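Local coordinates for CRISPR pre-crRNA endoribonuclease Cas5d (Mannheimia succiniciproducens, PDB 3KG4), which cleaves precursor CRISPR RNA without needing a metal cofactor, as the Cas5d endoribonuclease of a type I-C CRISPR immune system, at residues A[31-34]-A[35-39]; A[109-113]-A[114-118]; A[148-151]-A[152-156]. All blocks are in the same frame, centred on the assembly; numbering follows the deposited sequence. Where two conformers were deposited one is given.

Contact 1. Residues A[31-34]-A[35-39]; sequences DVIT and PSAAR
T34 caps the first turn of the helix that begins at P35, and its OG1 lies 3.0 Å from A37 N with an N-H...O angle of 160°, close to straight. The torsion explains the reach: OG1 stands between the backbone N and the carbonyl carbon (chi1 54°), turned over the start of the helix. Followed outward, T34 CB lies beside the P35 ring because the two residues adjoin; OG1 then takes the A37 amide and also touches the methyl CB of A37, at 3.4 Å. The carbonyl of the same residue opens the regular helical pattern, since A38 N donates to T34 O over 3.0 Å. One residue earlier, I33 extends CG1 opposite its backbone N (chi1 -170°), which places CG1 3.8 Å from A37 CB and CD1 4.2 Å from A38 CB. This is an N-cap with an apolar residue packed on the first turn. S36 OG bonds to D194 of strand 186-195, while I33 and A38 pack on Y116 and I118 of strand 114-124 and on I58 and I55 of strand 51-60, seating the start of helix 35-45 on the antiparallel sheet.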
ATOM      1  N   ASP A  31       5.756  -5.407   9.737  1.00 20.89           N
ATOM      2  CA  ASP A  31       5.104  -6.682   9.449  1.00 22.11           C
ATOM      3  C   ASP A  31       4.267  -6.676   8.192  1.00 20.72           C
ATOM      4  O   ASP A  31       4.048  -7.746   7.618  1.00 22.64           O
ATOM      5  CB  ASP A  31       4.175  -7.112  10.620  1.00 21.67           C
ATOM      6  CG  ASP A  31       4.912  -7.442  11.870  1.00 25.56           C
ATOM      7  OD1 ASP A  31       6.139  -7.231  11.937  1.00 24.82           O
ATOM      8  OD2 ASP A  31       4.259  -7.990  12.809  1.00 27.04           O
ATOM      9  N   VAL A  32       3.817  -5.501   7.778  1.00 19.94           N
ATOM     10  CA  VAL A  32       2.960  -5.330   6.604  1.00 19.32           C
ATOM     11  C   VAL A  32       3.293  -3.980   5.958  1.00 19.99           C
ATOM     12  O   VAL A  32       3.964  -3.112   6.538  1.00 18.74           O
ATOM     13  CB  VAL A  32       1.449  -5.304   6.993  1.00 18.20           C
ATOM     14  CG1 VAL A  32       1.025  -6.631   7.774  1.00 19.38           C
ATOM     15  CG2 VAL A  32       1.137  -4.093   7.880  1.00 21.12           C
ATOM     16  N   ILE A  33       2.745  -3.797   4.769  1.00 19.09           N
ATOM     17  CA  ILE A  33       2.839  -2.533   4.079  1.00 19.95           C
ATOM     18  C   ILE A  33       2.185  -1.362   4.840  1.00 20.83           C
ATOM     19  O   ILE A  33       1.120  -1.497   5.474  1.00 20.79           O
ATOM     20  CB  ILE A  33       2.267  -2.701   2.616  1.00 18.32           C
ATOM     21  CG1 ILE A  33       2.573  -1.456   1.773  1.00 20.21           C
ATOM     22  CG2 ILE A  33       0.765  -2.927   2.680  1.00 18.90           C
ATOM     23  CD1 ILE A  33       2.441  -1.668   0.265  1.00 23.47           C
ATOM     24  N   THR A  34       2.866  -0.218   4.822  1.00 21.15           N
ATOM     25  CA  THR A  34       2.375   0.996   5.396  1.00 22.31           C
ATOM     26  C   THR A  34       1.453   1.685   4.401  1.00 23.14           C
ATOM     27  O   THR A  34       1.571   1.449   3.198  1.00 24.15           O
ATOM     28  CB  THR A  34       3.542   1.966   5.709  1.00 22.35           C
ATOM     29  OG1 THR A  34       4.320   2.164   4.506  1.00 22.09           O
ATOM     30  CG2 THR A  34       4.463   1.370   6.831  1.00 21.78           C
ATOM     31  N   PRO A  35       0.547   2.558   4.893  1.00 23.74           N
ATOM     32  CA  PRO A  35      -0.251   3.412   4.030  1.00 23.97           C
ATOM     33  C   PRO A  35       0.667   4.233   3.110  1.00 24.24           C
ATOM     34  O   PRO A  35       0.380   4.394   1.938  1.00 21.60           O
ATOM     35  CB  PRO A  35      -0.954   4.329   5.022  1.00 25.41           C
ATOM     36  CG  PRO A  35      -1.092   3.414   6.298  1.00 25.59           C
ATOM     37  CD  PRO A  35       0.157   2.656   6.315  1.00 24.52           C
ATOM     38  N   SER A  36       1.774   4.735   3.682  1.00 24.74           N
ATOM     39  CA  SER A  36       2.780   5.521   2.961  1.00 25.44           C
ATOM     40  C   SER A  36       3.303   4.784   1.722  1.00 24.45           C
ATOM     41  O   SER A  36       3.284   5.322   0.598  1.00 24.74           O
ATOM     42  CB  SER A  36       3.933   5.860   3.927  1.00 27.00           C
ATOM     43  OG  SER A  36       4.762   6.843   3.363  1.00 31.06           O
ATOM     44  N   ALA A  37       3.720   3.540   1.892  1.00 23.00           N
ATOM     45  CA  ALA A  37       4.210   2.736   0.768  1.00 23.36           C
ATOM     46  C   ALA A  37       3.122   2.397  -0.248  1.00 23.74           C
ATOM     47  O   ALA A  37       3.383   2.327  -1.484  1.00 23.26           O
ATOM     48  CB  ALA A  37       4.916   1.429   1.256  1.00 22.66           C
ATOM     49  N   ALA A  38       1.922   2.154   0.262  1.00 22.52           N
ATOM     50  CA  ALA A  38       0.783   1.824  -0.594  1.00 22.91           C
ATOM     51  C   ALA A  38       0.451   3.013  -1.502  1.00 22.19           C
ATOM     52  O   ALA A  38       0.243   2.837  -2.705  1.00 21.76           O
ATOM     53  CB  ALA A  38      -0.455   1.375   0.259  1.00 21.61           C
ATOM     54  N   ARG A  39       0.448   4.202  -0.926  1.00 23.32           N
ATOM     55  CA  ARG A  39       0.166   5.403  -1.641  1.00 25.31           C
ATOM     56  C   ARG A  39       1.244   5.675  -2.703  1.00 26.49           C
ATOM     57  O   ARG A  39       0.926   6.165  -3.787  1.00 26.28           O
ATOM     58  CB  ARG A  39       0.048   6.564  -0.663  1.00 27.51           C
ATOM     59  CG  ARG A  39      -0.307   7.890  -1.315  1.00 32.79           C
ATOM     60  CD  ARG A  39      -0.739   8.952  -0.305  1.00 38.94           C
ATOM     61  NE  ARG A  39       0.443   9.470   0.371  1.00 43.11           N
ATOM     62  CZ  ARG A  39       1.114  10.561   0.022  1.00 49.02           C
ATOM     63  NH1 ARG A  39       0.727  11.320  -1.003  1.00 51.01           N
ATOM     64  NH2 ARG A  39       2.176  10.911   0.735  1.00 50.59           N
TER

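Contact 2. Residues A[109-113]-A[114-118]; sequences TVLKD and VAYVI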
ATOM      1  N   THR A 109      16.521  -7.167   7.475  1.00 28.24           N
ATOM      2  CA  THR A 109      15.506  -8.181   7.731  1.00 26.51           C
ATOM      3  C   THR A 109      14.228  -7.762   6.997  1.00 26.34           C
ATOM      4  O   THR A 109      13.624  -6.769   7.321  1.00 25.76           O
ATOM      5  CB  THR A 109      15.301  -8.411   9.223  1.00 27.84           C
ATOM      6  OG1 THR A 109      16.562  -8.841   9.773  1.00 26.47           O
ATOM      7  CG2 THR A 109      14.258  -9.511   9.444  1.00 25.17           C
ATOM      8  N   VAL A 110      13.845  -8.559   6.011  1.00 25.67           N
ATOM      9  CA  VAL A 110      12.799  -8.199   5.076  1.00 25.85           C
ATOM     10  C   VAL A 110      11.682  -9.236   5.099  1.00 25.01           C
ATOM     11  O   VAL A 110      11.870 -10.382   5.567  1.00 25.13           O
ATOM     12  CB  VAL A 110      13.378  -8.081   3.659  1.00 25.71           C
ATOM     13  CG1 VAL A 110      14.600  -7.103   3.663  1.00 26.57           C
ATOM     14  CG2 VAL A 110      13.749  -9.448   3.101  1.00 25.89           C
ATOM     15  N   LEU A 111      10.510  -8.809   4.659  1.00 25.12           N
ATOM     16  CA  LEU A 111       9.402  -9.728   4.479  1.00 26.00           C
ATOM     17  C   LEU A 111       9.671 -10.588   3.296  1.00 27.34           C
ATOM     18  O   LEU A 111      10.281 -10.148   2.303  1.00 28.20           O
ATOM     19  CB  LEU A 111       8.095  -8.958   4.287  1.00 24.99           C
ATOM     20  CG  LEU A 111       7.576  -8.232   5.529  1.00 22.94           C
ATOM     21  CD1 LEU A 111       6.539  -7.174   5.112  1.00 21.39           C
ATOM     22  CD2 LEU A 111       6.975  -9.210   6.597  1.00 24.50           C
ATOM     23  N   LYS A 112       9.189 -11.814   3.371  1.00 29.34           N
ATOM     24  CA  LYS A 112       9.260 -12.733   2.265  1.00 30.85           C
ATOM     25  C   LYS A 112       7.854 -13.141   1.813  1.00 30.97           C
ATOM     26  O   LYS A 112       6.998 -13.435   2.644  1.00 30.83           O
ATOM     27  CB  LYS A 112      10.068 -13.961   2.696  1.00 31.66           C
ATOM     28  CG  LYS A 112      10.242 -14.998   1.658  1.00 37.56           C
ATOM     29  CD  LYS A 112      11.065 -16.170   2.204  1.00 42.02           C
ATOM     30  CE  LYS A 112      11.502 -17.079   1.070  1.00 43.95           C
ATOM     31  NZ  LYS A 112      12.652 -16.454   0.349  1.00 46.01           N
ATOM     32  N   ASP A 113       7.656 -13.177   0.494  1.00 30.37           N
ATOM     33  CA  ASP A 113       6.451 -13.729  -0.153  1.00 31.39           C
ATOM     34  C   ASP A 113       5.172 -13.035   0.310  1.00 29.45           C
ATOM     35  O   ASP A 113       4.344 -13.607   1.023  1.00 30.18           O
ATOM     36  CB  ASP A 113       6.341 -15.235   0.051  1.00 32.42           C
ATOM     37  CG  ASP A 113       7.453 -16.009  -0.649  1.00 37.78           C
ATOM     38  OD1 ASP A 113       7.859 -15.649  -1.796  1.00 43.05           O
ATOM     39  OD2 ASP A 113       7.895 -17.011  -0.045  1.00 45.22           O
ATOM     40  N   VAL A 114       5.032 -11.787  -0.086  1.00 27.32           N
ATOM     41  CA  VAL A 114       3.948 -10.970   0.380  1.00 26.79           C
ATOM     42  C   VAL A 114       2.924 -10.804  -0.740  1.00 27.21           C
ATOM     43  O   VAL A 114       3.277 -10.862  -1.925  1.00 27.09           O
ATOM     44  CB  VAL A 114       4.414  -9.533   0.775  1.00 27.09           C
ATOM     45  CG1 VAL A 114       5.416  -9.568   1.898  1.00 25.14           C
ATOM     46  CG2 VAL A 114       5.006  -8.783  -0.420  1.00 25.35           C
ATOM     47  N   ALA A 115       1.698 -10.523  -0.332  1.00 26.03           N
ATOM     48  CA  ALA A 115       0.648 -10.067  -1.227  1.00 25.86           C
ATOM     49  C   ALA A 115      -0.410  -9.325  -0.456  1.00 24.82           C
ATOM     50  O   ALA A 115      -0.840  -9.751   0.636  1.00 24.80           O
ATOM     51  CB  ALA A 115       0.038 -11.254  -1.962  1.00 24.73           C
ATOM     52  N   TYR A 116      -0.865  -8.232  -1.045  1.00 23.80           N
ATOM     53  CA  TYR A 116      -1.876  -7.404  -0.436  1.00 23.09           C
ATOM     54  C   TYR A 116      -2.946  -6.999  -1.440  1.00 24.01           C
ATOM     55  O   TYR A 116      -2.709  -7.036  -2.645  1.00 24.21           O
ATOM     56  CB  TYR A 116      -1.279  -6.128   0.149  1.00 21.84           C
ATOM     57  CG  TYR A 116      -0.019  -6.351   0.982  1.00 22.53           C
ATOM     58  CD1 TYR A 116      -0.100  -6.714   2.329  1.00 21.84           C
ATOM     59  CD2 TYR A 116       1.243  -6.212   0.426  1.00 22.72           C
ATOM     60  CE1 TYR A 116       1.025  -6.939   3.056  1.00 18.65           C
ATOM     61  CE2 TYR A 116       2.395  -6.444   1.191  1.00 22.34           C
ATOM     62  CZ  TYR A 116       2.270  -6.779   2.502  1.00 20.60           C
ATOM     63  OH  TYR A 116       3.389  -7.034   3.275  1.00 22.06           O
ATOM     64  N   VAL A 117      -4.071  -6.545  -0.916  1.00 24.69           N
ATOM     65  CA  VAL A 117      -4.965  -5.662  -1.666  1.00 25.82           C
ATOM     66  C   VAL A 117      -4.963  -4.316  -0.991  1.00 25.04           C
ATOM     67  O   VAL A 117      -5.117  -4.206   0.255  1.00 25.94           O
ATOM     68  CB  VAL A 117      -6.429  -6.192  -1.758  1.00 26.41           C
ATOM     69  CG1 VAL A 117      -7.284  -5.241  -2.594  1.00 26.51           C
ATOM     70  CG2 VAL A 117      -6.398  -7.550  -2.391  1.00 28.34           C
ATOM     71  N   ILE A 118      -4.793  -3.287  -1.815  1.00 24.88           N
ATOM     72  CA  ILE A 118      -4.883  -1.894  -1.398  1.00 24.93           C
ATOM     73  C   ILE A 118      -6.195  -1.329  -1.880  1.00 25.28           C
ATOM     74  O   ILE A 118      -6.491  -1.365  -3.100  1.00 25.16           O
ATOM     75  CB  ILE A 118      -3.772  -1.072  -2.043  1.00 24.34           C
ATOM     76  CG1 ILE A 118      -2.405  -1.674  -1.712  1.00 26.39           C
ATOM     77  CG2 ILE A 118      -3.913   0.402  -1.657  1.00 23.41           C
ATOM     78  CD1 ILE A 118      -2.189  -1.958  -0.218  1.00 29.69           C
TER
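L111 and V114 meet across a corner at D113, where the chain leaves strand 107-112 for strand 114-124. The short axes of 109-112 and 114-118 make an angle of 67° and come no nearer than 8.0 Å, far from the geometry of paired neighbours. D113 has phi and psi of 58° and 69°, a left-handed conformation that sharply redirects the backbone. Inside the bend the contact is apolar: L111 CB lies 3.6 Å from V114 CG1, and the two side chains cross at about a right angle. V114 CG1 is placed opposite its own carbonyl carbon, beside the backbone N, a setting that brings it against L111 CB. Farther along, the tip of L111 comes up to the phenol of Y116, with CD1 3.6 Å from OH, again at nearly a right angle. The polar ends of the corner form salt bridges, K112 NZ with E67 of strand 66-70 and D113 OD2 with R65 just before it. Backbone bonds of L111 to A16 and V110 to E67 tie the first segment into the mixed sheet, whereas 114-118 runs between strands 7-13 and 51-60. The arrangement is a corner between two β-sheets, here within the Cas5 family's RAMP-like fold.

Contact 3. Residues A[148-151]-A[152-156]; sequences GQCF and QQPCM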
ATOM      1  N   GLY A 148      -1.076  -3.606 -17.027  1.00 57.56           N
ATOM      2  CA  GLY A 148       0.172  -3.846 -16.319  1.00 57.87           C
ATOM      3  C   GLY A 148       1.133  -2.690 -16.534  1.00 57.76           C
ATOM      4  O   GLY A 148       2.347  -2.867 -16.430  1.00 58.33           O
ATOM      5  N   GLN A 149       0.593  -1.507 -16.824  1.00 57.64           N
ATOM      6  CA  GLN A 149       1.409  -0.341 -17.151  1.00 57.77           C
ATOM      7  C   GLN A 149       1.590   0.513 -15.933  1.00 58.05           C
ATOM      8  O   GLN A 149       0.757   0.501 -15.019  1.00 58.25           O
ATOM      9  CB  GLN A 149       0.739   0.508 -18.236  1.00 58.42           C
ATOM     10  N   CYS A 150       2.671   1.275 -15.916  1.00 57.68           N
ATOM     11  CA  CYS A 150       2.954   2.143 -14.789  1.00 57.57           C
ATOM     12  C   CYS A 150       3.864   3.200 -15.281  1.00 57.15           C
ATOM     13  O   CYS A 150       4.634   2.967 -16.192  1.00 58.09           O
ATOM     14  CB  CYS A 150       3.645   1.392 -13.639  1.00 57.23           C
ATOM     15  SG  CYS A 150       5.097   0.389 -14.141  1.00 57.50           S
ATOM     16  N   PHE A 151       3.785   4.360 -14.663  1.00 56.69           N
ATOM     17  CA  PHE A 151       4.644   5.462 -15.018  1.00 56.49           C
ATOM     18  C   PHE A 151       6.093   5.181 -14.584  1.00 55.28           C
ATOM     19  O   PHE A 151       6.994   5.157 -15.424  1.00 55.10           O
ATOM     20  CB  PHE A 151       4.086   6.751 -14.413  1.00 56.87           C
ATOM     21  CG  PHE A 151       4.889   7.954 -14.748  1.00 60.18           C
ATOM     22  CD1 PHE A 151       5.164   8.275 -16.082  1.00 62.26           C
ATOM     23  CD2 PHE A 151       5.396   8.756 -13.742  1.00 62.89           C
ATOM     24  CE1 PHE A 151       5.933   9.380 -16.409  1.00 63.24           C
ATOM     25  CE2 PHE A 151       6.159   9.871 -14.056  1.00 64.62           C
ATOM     26  CZ  PHE A 151       6.436  10.178 -15.400  1.00 64.16           C
ATOM     27  N   GLN A 152       6.302   4.969 -13.277  1.00 53.70           N
ATOM     28  CA  GLN A 152       7.586   4.465 -12.718  1.00 52.15           C
ATOM     29  C   GLN A 152       7.279   3.127 -12.045  1.00 49.98           C
ATOM     30  O   GLN A 152       6.157   2.929 -11.577  1.00 49.99           O
ATOM     31  CB  GLN A 152       8.248   5.446 -11.726  1.00 52.80           C
ATOM     32  CG  GLN A 152       7.362   6.610 -11.228  1.00 54.56           C
ATOM     33  CD  GLN A 152       7.788   7.187  -9.887  1.00 56.88           C
ATOM     34  OE1 GLN A 152       8.921   7.000  -9.436  1.00 58.43           O
ATOM     35  NE2 GLN A 152       6.866   7.903  -9.238  1.00 59.46           N
ATOM     36  N   GLN A 153       8.233   2.196 -12.046  1.00 46.91           N
ATOM     37  CA  GLN A 153       8.010   0.866 -11.471  1.00 45.17           C
ATOM     38  C   GLN A 153       7.658   1.005  -9.967  1.00 41.92           C
ATOM     39  O   GLN A 153       8.380   1.644  -9.227  1.00 41.36           O
ATOM     40  CB  GLN A 153       9.240  -0.052 -11.661  1.00 46.04           C
ATOM     41  CG  GLN A 153       9.169  -1.436 -10.926  1.00 48.57           C
ATOM     42  CD  GLN A 153       8.208  -2.452 -11.567  1.00 51.67           C
ATOM     43  OE1 GLN A 153       8.479  -2.966 -12.648  1.00 55.72           O
ATOM     44  NE2 GLN A 153       7.106  -2.774 -10.882  1.00 51.58           N
ATOM     45  N   PRO A 154       6.504   0.468  -9.546  1.00 38.80           N
ATOM     46  CA  PRO A 154       6.255   0.426  -8.092  1.00 36.55           C
ATOM     47  C   PRO A 154       7.149  -0.606  -7.373  1.00 34.33           C
ATOM     48  O   PRO A 154       7.552  -1.616  -7.935  1.00 32.95           O
ATOM     49  CB  PRO A 154       4.769   0.072  -7.997  1.00 36.61           C
ATOM     50  CG  PRO A 154       4.440  -0.626  -9.246  1.00 38.67           C
ATOM     51  CD  PRO A 154       5.362  -0.059 -10.318  1.00 38.67           C
ATOM     52  N   CYS A 155       7.426  -0.319  -6.104  1.00 33.27           N
ATOM     53  CA  CYS A 155       8.308  -1.151  -5.318  0.50 32.73           C
ATOM     54  C   CYS A 155       7.686  -1.392  -3.956  1.00 31.82           C
ATOM     55  O   CYS A 155       6.823  -0.642  -3.510  1.00 31.37           O
ATOM     56  CB  CYS A 155       9.696  -0.516  -5.175  0.50 32.66           C
ATOM     57  SG  CYS A 155       9.806   0.894  -4.104  0.50 35.45           S
ATOM     58  N   MET A 156       8.124  -2.479  -3.332  1.00 29.47           N
ATOM     59  CA  MET A 156       7.643  -2.887  -2.051  1.00 27.97           C
ATOM     60  C   MET A 156       8.557  -2.322  -0.972  1.00 27.54           C
ATOM     61  O   MET A 156       9.265  -3.058  -0.322  1.00 26.44           O
ATOM     62  CB  MET A 156       7.626  -4.400  -2.007  1.00 27.93           C
ATOM     63  CG  MET A 156       6.568  -4.974  -2.896  1.00 28.05           C
ATOM     64  SD  MET A 156       4.913  -4.744  -2.152  1.00 18.90           S
ATOM     65  CE  MET A 156       4.249  -6.227  -2.723  1.00 26.52           C
TER
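F151 and Q152 carry the flat groups here, the phenyl ring and the side-chain amide being turned 77° to each other, nearly perpendicular. They do not stack: ring atom CD2 of F151 meets the aliphatic CG of Q152 at 3.8 Å, and the Q152 backbone N approaches the ring obliquely, 3.6 Å from F151 CG. F151 CG lies opposite its backbone N (chi1 -179°), which carries the ring past its own carbonyl carbon and alongside the next residue. The Q152 chain is extended beyond CG, taking its amide farther along. A third flat group, the amide of Q153, is held by a bond within 152-156: NE2 donates to P154 O over 3.2 Å, at an N-H...O angle of 152°. The acceptor lies close to the Q153 amide plane, and the donor sits on a carbonyl lone pair, so the bond restrains the rotation of the amide. C150 SG makes an apolar touch on P154 CD at 3.9 Å, while C150 CB comes within van der Waals range of a carbonyl, 3.6 Å from Q152 O, closing a small bend round F151. G148 ends helix 135-146 in a Schellman motif. From there the loop bonds through the backbones of F151 and Q152 to A44 of helix 35-45, and C150 and P154 both pack on F165 of strand 164-167.

Overall arrangement
Contacts 1 and 2 are buried, their centres 10 Å apart, whereas contact 3 lies largely at the surface, with mainly exposed residues. Contacts 1 and 2 touch directly: D31 O lies 3.4 Å from L111 CD2, and A38 CB 3.8 Å from I118 CD1. Contact 3 reaches contact 2 through M156 CE, 3.5 Å from V114 CG2, but stays about 5 Å from contact 1 at the nearest atoms. Helix 35-45 nevertheless serves both, contact 1 being its start and A44 meeting 148-156. The chemistry follows position: a capping bond at a helix start, apolar packing across a strand corner, and mixed aliphatic, sulfur and amide contacts in the outer loop.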